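Local coordinates for protein GMP reductase (Trypanosoma brucei brucei, PDB 6JIG) that probably catalyses the NADPH-dependent deamination of GMP to IMP and binds guanine nucleotides at a second site in its paired CBS domains, at residues K362-G367 with K461-M466. The protein carries 1 engineered substitution. Sequence-based numbering, arbitrary orientation.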
loop_
_atom_site.group_PDB
_atom_site.type_symbol
_atom_site.label_atom_id
_atom_site.label_comp_id
_atom_site.label_asym_id
_atom_site.label_seq_id
_atom_site.Cartn_x
_atom_site.Cartn_y
_atom_site.Cartn_z
ATOM N N LYS A 362 21.189 -21.023 -19.048
ATOM C CA LYS A 362 21.198 -20.245 -20.281
ATOM C C LYS A 362 22.593 -19.718 -20.590
ATOM O O LYS A 362 23.020 -19.718 -21.750
ATOM C CB LYS A 362 20.203 -19.080 -20.180
ATOM C CG LYS A 362 18.757 -19.541 -19.965
ATOM C CD LYS A 362 17.793 -18.334 -19.756
ATOM C CE LYS A 362 16.449 -18.804 -19.209
ATOM N NZ LYS A 362 15.484 -17.643 -19.083
ATOM N N ALA A 363 23.302 -19.230 -19.572
ATOM C CA ALA A 363 24.639 -18.691 -19.803
ATOM C C ALA A 363 25.576 -19.763 -20.363
ATOM O O ALA A 363 26.296 -19.525 -21.339
ATOM C CB ALA A 363 25.191 -18.107 -18.503
ATOM N N ILE A 364 25.564 -20.953 -19.760
ATOM C CA ILE A 364 26.378 -22.064 -20.267
ATOM C C ILE A 364 25.919 -22.463 -21.666
ATOM O O ILE A 364 26.737 -22.684 -22.566
ATOM C CB ILE A 364 26.318 -23.270 -19.303
ATOM C CG1 ILE A 364 26.744 -22.880 -17.888
ATOM C CG2 ILE A 364 27.178 -24.408 -19.832
ATOM C CD1 ILE A 364 28.162 -22.319 -17.797
ATOM N N GLY A 365 24.601 -22.572 -21.871
ATOM C CA GLY A 365 24.084 -22.840 -23.206
ATOM C C GLY A 365 24.478 -21.810 -24.248
ATOM O O GLY A 365 24.638 -22.145 -25.429
ATOM N N ALA A 366 24.639 -20.548 -23.845
ATOM C CA ALA A 366 25.085 -19.523 -24.780
ATOM C C ALA A 366 26.602 -19.542 -25.004
ATOM O O ALA A 366 27.119 -18.687 -25.732
ATOM C CB ALA A 366 24.652 -18.136 -24.284
ATOM N N GLY A 367 27.327 -20.482 -24.406
ATOM C CA GLY A 367 28.754 -20.630 -24.662
ATOM C C GLY A 367 29.665 -20.358 -23.484
ATOM O O GLY A 367 30.872 -20.598 -23.608
ATOM N N LYS A 461 25.294 -34.306 -21.435
ATOM C CA LYS A 461 25.929 -34.936 -20.287
ATOM C C LYS A 461 27.222 -34.239 -19.861
ATOM O O LYS A 461 27.872 -34.688 -18.907
ATOM C CB LYS A 461 26.205 -36.419 -20.582
ATOM N N SER A 462 27.611 -33.161 -20.538
ATOM C CA SER A 462 28.833 -32.437 -20.220
ATOM C C SER A 462 28.615 -30.961 -20.524
ATOM O O SER A 462 27.655 -30.584 -21.205
ATOM C CB SER A 462 30.027 -32.956 -21.029
ATOM O OG SER A 462 29.879 -32.602 -22.400
ATOM N N ILE A 463 29.526 -30.125 -20.018
ATOM C CA ILE A 463 29.460 -28.688 -20.304
ATOM C C ILE A 463 29.642 -28.434 -21.798
ATOM O O ILE A 463 28.918 -27.629 -22.398
ATOM C CB ILE A 463 30.513 -27.929 -19.466
ATOM C CG1 ILE A 463 30.222 -28.073 -17.974
ATOM C CG2 ILE A 463 30.589 -26.432 -19.872
ATOM C CD1 ILE A 463 28.888 -27.503 -17.541
ATOM N N GLU A 464 30.623 -29.106 -22.428
ATOM C CA GLU A 464 30.833 -28.912 -23.866
ATOM C C GLU A 464 29.615 -29.345 -24.673
ATOM O O GLU A 464 29.290 -28.729 -25.698
ATOM C CB GLU A 464 32.072 -29.677 -24.353
ATOM N N GLU A 465 28.956 -30.426 -24.256
ATOM C CA GLU A 465 27.721 -30.830 -24.929
ATOM C C GLU A 465 26.615 -29.803 -24.712
ATOM O O GLU A 465 25.809 -29.545 -25.614
ATOM C CB GLU A 465 27.265 -32.198 -24.427
ATOM C CG GLU A 465 28.034 -33.372 -25.012
ATOM C CD GLU A 465 27.542 -34.718 -24.484
ATOM O OE1 GLU A 465 26.368 -34.807 -24.046
ATOM O OE2 GLU A 465 28.331 -35.693 -24.520
ATOM N N MET A 466 26.541 -29.229 -23.509
ATOM C CA MET A 466 25.552 -28.184 -23.249
ATOM C C MET A 466 25.768 -26.997 -24.175
ATOM O O MET A 466 24.810 -26.443 -24.735
ATOM C CB MET A 466 25.634 -27.756 -21.779
ATOM C CG MET A 466 24.588 -26.723 -21.362
ATOM S SD MET A 466 22.924 -27.370 -21.540
ATOM C CE MET A 466 21.965 -26.059 -20.761
#
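Ile364 meets Ile463 and Met466 through one methyl, CG2, which carries all of its close contacts with residues 461-466. Ile364 CG2 lies 3.8 Å from Met466 CG and 4.0 Å from Ile463 CG2, so a single branch touches two side chains one helical turn apart. The first torsion of Ile364 (chi1 -56°) sets CG2 opposite the backbone N and sends it across the gap, while CG1 lies beside that N. Met466 crosses Ile364 at about a right angle; its CG is also opposite its backbone N (chi1 -177°), and the bend at chi2 (62°) carries the thioether along the bare flank of Gly365. There the backbones come close, the Gly365 and Met466 CA atoms standing 5.5 Å apart and Gly365 CA 4.0 Å from Met466 O. No hydrogen bond links the segments; on this buried side the side chains meet by apolar packing.

The partly exposed side, by contrast, is polar and adds nothing across the gap. Ser462 is the N-cap of helix 463-469, its OG accepting from Glu465 N at 3.0 Å, and Glu465 OE1 takes Lys461 N at 2.9 Å, from above the carboxylate plane, besides salt bridges to Arg26 and Arg469. Gly367, with positive phi, ends helix 357-365 in a Schellman motif.

The contact ties helix 357-365, which leads into the eighth strand, 370-373, of the (beta/alpha)8 (TIM) barrel, to the short helix 463-469 near the C-terminus. Helix 440-457 packs on both through Leu451 and Met455, and Ala366 rests on helix 330-344 and on Phe472 of strand 472-475.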